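Local coordinates for protein pullulanase (Klebsiella oxytoca, PDB 2YOC) that hydrolyses the alpha-1,6-glucosidic linkages of pullulan and related branched alpha-glucans, and is probably exported by a type 2 secretion system, at residues 20-32 against 250-262. Sequence-based numbering, arbitrary orientation.
Sequences DVVVRLPDVAVPG and VAIAAAEDGILIS
At the hairpin that joins strands 248-254 and 260-267 of the pullulanase N2 domain, probably of the E-set type, R24 of the extended N-terminal segment 20-32 meets I259 in a single beta bridge. Two backbone hydrogen bonds make it: R24 N gives a nearly straight bond to G258 O (2.8 Å), and R24 O receives L260 N at 3.1 Å. Alpha hydrogens add to both carbonyls, with V23 CA 3.3 Å from G258 O and I259 CA equally close to R24 O. The other edge of residues 23-24 pairs with strand 203-204, so the N-terminal chain is held between two parts of the domain. V23 fills the buried side. With CG1 anti to the backbone N (chi1 174°), that methyl reaches I252 CG2 and L260 CD1, while CG2 rests on A254 CB at 3.8 Å; F204 and Y189 also touch this valine. G258 has a positive phi (97°), and the V22 carbonyl and V21 CG1 pack directly against the backbone of the turn, V21 CG1 lying 3.4 Å from D257 O. Within the same turn D257 makes an Asx turn, its OD1 accepting from I259 N. On the outer side the R24 chain bends at chi3 (-82°) and lays one guanidinium face over I259, NH1 lying 3.4 Å from I259 CG1, while I259 CG2 packs 4.2 Å from P26 CD.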
ATOM      1  N   ASP B  20       8.171 -53.322 -43.424  1.00103.08           N
ATOM      2  CA  ASP B  20       8.283 -52.045 -42.702  1.00100.79           C
ATOM      3  C   ASP B  20       8.667 -50.860 -43.622  1.00 99.59           C
ATOM      4  O   ASP B  20       9.654 -50.936 -44.365  1.00100.80           O
ATOM      5  CB  ASP B  20       9.244 -52.175 -41.506  1.00103.26           C
ATOM      6  CG  ASP B  20       8.849 -51.345 -40.290  1.00123.28           C
ATOM      7  OD1 ASP B  20       7.695 -50.819 -40.265  1.00125.81           O
ATOM      8  OD2 ASP B  20       9.678 -51.229 -39.354  1.00129.55           O
ATOM      9  N   VAL B  21       7.873 -49.779 -43.564  1.00 90.19           N
ATOM     10  CA  VAL B  21       7.991 -48.572 -44.398  1.00 88.44           C
ATOM     11  C   VAL B  21       9.375 -47.906 -44.432  1.00 90.26           C
ATOM     12  O   VAL B  21      10.008 -47.708 -43.394  1.00 89.16           O
ATOM     13  CB  VAL B  21       6.862 -47.537 -44.117  1.00 91.04           C
ATOM     14  CG1 VAL B  21       6.704 -46.540 -45.268  1.00 90.58           C
ATOM     15  CG2 VAL B  21       5.530 -48.223 -43.810  1.00 90.73           C
ATOM     16  N   VAL B  22       9.823 -47.542 -45.640  1.00 86.04           N
ATOM     17  CA  VAL B  22      11.080 -46.832 -45.820  1.00 84.93           C
ATOM     18  C   VAL B  22      10.812 -45.346 -45.852  1.00 89.87           C
ATOM     19  O   VAL B  22       9.937 -44.898 -46.595  1.00 90.30           O
ATOM     20  CB  VAL B  22      11.885 -47.328 -47.043  1.00 88.12           C
ATOM     21  CG1 VAL B  22      12.835 -46.249 -47.583  1.00 87.54           C
ATOM     22  CG2 VAL B  22      12.651 -48.592 -46.686  1.00 88.51           C
ATOM     23  N   VAL B  23      11.564 -44.581 -45.042  1.00 86.60           N
ATOM     24  CA  VAL B  23      11.470 -43.130 -45.032  1.00 86.01           C
ATOM     25  C   VAL B  23      12.187 -42.598 -46.266  1.00 93.85           C
ATOM     26  O   VAL B  23      13.313 -42.997 -46.558  1.00 94.37           O
ATOM     27  CB  VAL B  23      11.925 -42.501 -43.694  1.00 88.74           C
ATOM     28  CG1 VAL B  23      11.965 -40.971 -43.770  1.00 87.95           C
ATOM     29  CG2 VAL B  23      10.998 -42.947 -42.558  1.00 87.37           C
ATOM     30  N   ARG B  24      11.477 -41.790 -47.051  1.00 93.43           N
ATOM     31  CA  ARG B  24      12.001 -41.237 -48.289  1.00 95.59           C
ATOM     32  C   ARG B  24      11.609 -39.771 -48.509  1.00 99.33           C
ATOM     33  O   ARG B  24      10.655 -39.275 -47.900  1.00 96.86           O
ATOM     34  CB  ARG B  24      11.624 -42.119 -49.499  1.00 98.84           C
ATOM     35  CG  ARG B  24      10.162 -42.563 -49.553  1.00113.28           C
ATOM     36  CD  ARG B  24       9.792 -43.079 -50.929  1.00136.09           C
ATOM     37  NE  ARG B  24       9.458 -42.022 -51.889  1.00152.86           N
ATOM     38  CZ  ARG B  24       8.235 -41.529 -52.060  1.00169.60           C
ATOM     39  NH1 ARG B  24       7.229 -41.956 -51.306  1.00156.01           N
ATOM     40  NH2 ARG B  24       8.012 -40.591 -52.973  1.00157.34           N
ATOM     41  N   LEU B  25      12.378 -39.084 -49.359  1.00 98.34           N
ATOM     42  CA  LEU B  25      12.185 -37.678 -49.724  1.00 99.14           C
ATOM     43  C   LEU B  25      10.934 -37.510 -50.628  1.00109.77           C
ATOM     44  O   LEU B  25      10.545 -38.503 -51.239  1.00110.59           O
ATOM     45  CB  LEU B  25      13.454 -37.207 -50.466  1.00 99.58           C
ATOM     46  CG  LEU B  25      14.472 -36.370 -49.678  1.00102.64           C
ATOM     47  CD1 LEU B  25      15.149 -37.174 -48.615  1.00102.33           C
ATOM     48  CD2 LEU B  25      15.532 -35.810 -50.585  1.00105.52           C
ATOM     49  N   PRO B  26      10.288 -36.314 -50.773  1.00109.87           N
ATOM     50  CA  PRO B  26       9.125 -36.204 -51.690  1.00111.82           C
ATOM     51  C   PRO B  26       9.439 -36.573 -53.142  1.00121.87           C
ATOM     52  O   PRO B  26      10.563 -36.329 -53.571  1.00122.40           O
ATOM     53  CB  PRO B  26       8.705 -34.729 -51.567  1.00112.33           C
ATOM     54  CG  PRO B  26       9.907 -34.013 -51.084  1.00115.69           C
ATOM     55  CD  PRO B  26      10.572 -35.011 -50.150  1.00110.70           C
ATOM     56  N   ASP B  27       8.487 -37.218 -53.875  1.00121.58           N
ATOM     57  CA  ASP B  27       8.708 -37.628 -55.280  1.00124.04           C
ATOM     58  C   ASP B  27       8.748 -36.432 -56.236  1.00128.15           C
ATOM     59  O   ASP B  27       7.808 -36.159 -56.977  1.00128.77           O
ATOM     60  CB  ASP B  27       7.759 -38.751 -55.751  1.00127.07           C
ATOM     61  CG  ASP B  27       8.160 -39.432 -57.065  1.00144.60           C
ATOM     62  OD1 ASP B  27       9.338 -39.287 -57.489  1.00146.03           O
ATOM     63  OD2 ASP B  27       7.314 -40.149 -57.641  1.00153.55           O
ATOM     64  N   VAL B  28       9.854 -35.710 -56.173  1.00123.58           N
ATOM     65  CA  VAL B  28      10.165 -34.508 -56.936  1.00123.28           C
ATOM     66  C   VAL B  28      11.643 -34.660 -57.299  1.00126.61           C
ATOM     67  O   VAL B  28      12.450 -34.935 -56.408  1.00125.42           O
ATOM     68  CB  VAL B  28       9.929 -33.236 -56.056  1.00126.16           C
ATOM     69  CG1 VAL B  28      10.612 -31.998 -56.667  1.00126.59           C
ATOM     70  CG2 VAL B  28       8.435 -32.985 -55.795  1.00124.94           C
ATOM     71  N   ALA B  29      12.004 -34.506 -58.572  1.00124.06           N
ATOM     72  CA  ALA B  29      13.403 -34.632 -58.979  1.00124.91           C
ATOM     73  C   ALA B  29      14.253 -33.496 -58.363  1.00127.58           C
ATOM     74  O   ALA B  29      13.712 -32.434 -58.023  1.00125.18           O
ATOM     75  CB  ALA B  29      13.508 -34.614 -60.494  1.00127.16           C
ATOM     76  N   VAL B  30      15.566 -33.734 -58.171  1.00125.07           N
ATOM     77  CA  VAL B  30      16.429 -32.696 -57.610  1.00124.67           C
ATOM     78  C   VAL B  30      16.629 -31.566 -58.635  1.00130.23           C
ATOM     79  O   VAL B  30      16.900 -31.851 -59.803  1.00132.29           O
ATOM     80  CB  VAL B  30      17.738 -33.195 -56.936  1.00128.92           C
ATOM     81  CG1 VAL B  30      17.445 -34.196 -55.829  1.00127.84           C
ATOM     82  CG2 VAL B  30      18.727 -33.775 -57.941  1.00130.74           C
ATOM     83  N   PRO B  31      16.422 -30.296 -58.236  1.00125.19           N
ATOM     84  CA  PRO B  31      16.549 -29.183 -59.196  1.00125.44           C
ATOM     85  C   PRO B  31      17.954 -28.896 -59.708  1.00131.22           C
ATOM     86  O   PRO B  31      18.945 -29.166 -59.020  1.00130.12           O
ATOM     87  CB  PRO B  31      16.002 -27.997 -58.424  1.00125.67           C
ATOM     88  CG  PRO B  31      16.235 -28.343 -57.001  1.00129.58           C
ATOM     89  CD  PRO B  31      16.052 -29.817 -56.894  1.00125.19           C
ATOM     90  N   GLY B  32      18.008 -28.299 -60.898  1.00130.85           N
ATOM     91  CA  GLY B  32      19.258 -27.977 -61.575  1.00133.59           C
ATOM     92  C   GLY B  32      19.474 -26.533 -61.975  1.00140.13           C
ATOM     93  O   GLY B  32      19.843 -26.262 -63.122  1.00141.63           O
ATOM     94  N   VAL B 250      19.464 -39.322 -34.959  1.00 74.11           N
ATOM     95  CA  VAL B 250      18.621 -38.312 -35.581  1.00 73.80           C
ATOM     96  C   VAL B 250      17.165 -38.745 -35.381  1.00 78.93           C
ATOM     97  O   VAL B 250      16.832 -39.911 -35.661  1.00 80.53           O
ATOM     98  CB  VAL B 250      18.988 -38.134 -37.086  1.00 77.76           C
ATOM     99  CG1 VAL B 250      17.879 -37.445 -37.860  1.00 76.82           C
ATOM    100  CG2 VAL B 250      20.299 -37.380 -37.256  1.00 77.62           C
ATOM    101  N   ALA B 251      16.307 -37.817 -34.893  1.00 71.99           N
ATOM    102  CA  ALA B 251      14.894 -38.116 -34.723  1.00 70.56           C
ATOM    103  C   ALA B 251      14.143 -37.841 -36.028  1.00 75.47           C
ATOM    104  O   ALA B 251      14.255 -36.748 -36.599  1.00 75.18           O
ATOM    105  CB  ALA B 251      14.324 -37.300 -33.597  1.00 70.01           C
ATOM    106  N   ILE B 252      13.451 -38.871 -36.547  1.00 72.58           N
ATOM    107  CA  ILE B 252      12.729 -38.744 -37.808  1.00 72.63           C
ATOM    108  C   ILE B 252      11.225 -38.959 -37.682  1.00 79.53           C
ATOM    109  O   ILE B 252      10.771 -39.961 -37.104  1.00 79.37           O
ATOM    110  CB  ILE B 252      13.384 -39.497 -39.012  1.00 75.40           C
ATOM    111  CG1 ILE B 252      14.843 -39.045 -39.187  1.00 75.32           C
ATOM    112  CG2 ILE B 252      12.588 -39.234 -40.296  1.00 75.91           C
ATOM    113  CD1 ILE B 252      15.624 -39.592 -40.350  1.00 87.21           C
ATOM    114  N   ALA B 253      10.464 -37.983 -38.235  1.00 77.04           N
ATOM    115  CA  ALA B 253       9.004 -37.981 -38.332  1.00 76.48           C
ATOM    116  C   ALA B 253       8.609 -38.076 -39.822  1.00 80.71           C
ATOM    117  O   ALA B 253       9.079 -37.291 -40.669  1.00 80.07           O
ATOM    118  CB  ALA B 253       8.410 -36.736 -37.673  1.00 75.94           C
ATOM    119  N   ALA B 254       7.784 -39.090 -40.136  1.00 77.79           N
ATOM    120  CA  ALA B 254       7.317 -39.363 -41.487  1.00 77.93           C
ATOM    121  C   ALA B 254       5.828 -39.678 -41.550  1.00 82.25           C
ATOM    122  O   ALA B 254       5.201 -40.061 -40.544  1.00 78.02           O
ATOM    123  CB  ALA B 254       8.118 -40.502 -42.096  1.00 79.67           C
ATOM    124  N   ALA B 255       5.279 -39.514 -42.784  1.00 83.51           N
ATOM    125  CA  ALA B 255       3.902 -39.777 -43.208  1.00 84.60           C
ATOM    126  C   ALA B 255       3.594 -41.270 -43.079  1.00 92.21           C
ATOM    127  O   ALA B 255       4.519 -42.060 -42.846  1.00 94.76           O
ATOM    128  CB  ALA B 255       3.760 -39.368 -44.668  1.00 86.08           C
ATOM    129  N   GLU B 256       2.308 -41.677 -43.272  1.00 87.67           N
ATOM    130  CA  GLU B 256       1.927 -43.102 -43.260  1.00 87.94           C
ATOM    131  C   GLU B 256       2.674 -43.885 -44.387  1.00 90.58           C
ATOM    132  O   GLU B 256       3.022 -45.056 -44.219  1.00 89.57           O
ATOM    133  CB  GLU B 256       0.385 -43.282 -43.320  1.00 89.47           C
ATOM    134  CG  GLU B 256      -0.308 -42.997 -44.665  1.00107.79           C
ATOM    135  CD  GLU B 256      -0.311 -41.585 -45.247  1.00130.55           C
ATOM    136  OE1 GLU B 256      -0.048 -40.624 -44.485  1.00145.98           O
ATOM    137  OE2 GLU B 256      -0.599 -41.435 -46.461  1.00100.69           O
ATOM    138  N   ASP B 257       2.963 -43.175 -45.501  1.00 87.96           N
ATOM    139  CA  ASP B 257       3.633 -43.646 -46.713  1.00 89.76           C
ATOM    140  C   ASP B 257       5.162 -43.561 -46.622  1.00 94.00           C
ATOM    141  O   ASP B 257       5.870 -44.132 -47.462  1.00 95.01           O
ATOM    142  CB  ASP B 257       3.104 -42.880 -47.954  1.00 92.48           C
ATOM    143  CG  ASP B 257       3.220 -41.364 -47.875  1.00109.87           C
ATOM    144  OD1 ASP B 257       4.348 -40.863 -47.704  1.00109.33           O
ATOM    145  OD2 ASP B 257       2.176 -40.677 -48.013  1.00122.35           O
ATOM    146  N   GLY B 258       5.656 -42.843 -45.620  1.00 89.46           N
ATOM    147  CA  GLY B 258       7.090 -42.700 -45.404  1.00 89.20           C
ATOM    148  C   GLY B 258       7.710 -41.440 -45.967  1.00 91.67           C
ATOM    149  O   GLY B 258       8.933 -41.351 -46.078  1.00 91.73           O
ATOM    150  N   ILE B 259       6.893 -40.452 -46.334  1.00 86.70           N
ATOM    151  CA  ILE B 259       7.493 -39.213 -46.797  1.00 85.67           C
ATOM    152  C   ILE B 259       7.863 -38.380 -45.575  1.00 88.20           C
ATOM    153  O   ILE B 259       7.062 -38.211 -44.641  1.00 86.39           O
ATOM    154  CB  ILE B 259       6.752 -38.487 -47.943  1.00 88.72           C
ATOM    155  CG1 ILE B 259       6.733 -39.384 -49.198  1.00 89.55           C
ATOM    156  CG2 ILE B 259       7.424 -37.137 -48.273  1.00 90.47           C
ATOM    157  CD1 ILE B 259       5.745 -38.994 -50.215  1.00 90.56           C
ATOM    158  N   LEU B 260       9.146 -38.003 -45.532  1.00 84.81           N
ATOM    159  CA  LEU B 260       9.762 -37.249 -44.456  1.00 82.95           C
ATOM    160  C   LEU B 260       9.020 -35.963 -44.194  1.00 80.45           C
ATOM    161  O   LEU B 260       8.755 -35.186 -45.130  1.00 77.76           O
ATOM    162  CB  LEU B 260      11.216 -36.938 -44.825  1.00 84.57           C
ATOM    163  CG  LEU B 260      11.982 -36.112 -43.822  1.00 89.94           C
ATOM    164  CD1 LEU B 260      13.036 -36.933 -43.172  1.00 91.58           C
ATOM    165  CD2 LEU B 260      12.523 -34.851 -44.467  1.00 93.40           C
ATOM    166  N   ILE B 261       8.696 -35.744 -42.911  1.00 73.66           N
ATOM    167  CA  ILE B 261       8.071 -34.507 -42.473  1.00 70.42           C
ATOM    168  C   ILE B 261       9.222 -33.700 -41.875  1.00 75.07           C
ATOM    169  O   ILE B 261       9.540 -32.610 -42.366  1.00 74.41           O
ATOM    170  CB  ILE B 261       6.886 -34.734 -41.472  1.00 71.12           C
ATOM    171  CG1 ILE B 261       5.924 -35.862 -41.930  1.00 70.24           C
ATOM    172  CG2 ILE B 261       6.119 -33.428 -41.228  1.00 71.29           C
ATOM    173  CD1 ILE B 261       4.896 -36.321 -40.883  1.00 63.28           C
ATOM    174  N   SER B 262       9.913 -34.307 -40.873  1.00 72.65           N
ATOM    175  CA  SER B 262      10.999 -33.703 -40.100  1.00 71.69           C
ATOM    176  C   SER B 262      12.113 -34.695 -39.750  1.00 76.36           C
ATOM    177  O   SER B 262      11.861 -35.878 -39.489  1.00 75.54           O
ATOM    178  CB  SER B 262      10.434 -33.100 -38.810  1.00 71.72           C
ATOM    179  OG  SER B 262      11.037 -31.856 -38.488  1.00 80.77           O
TER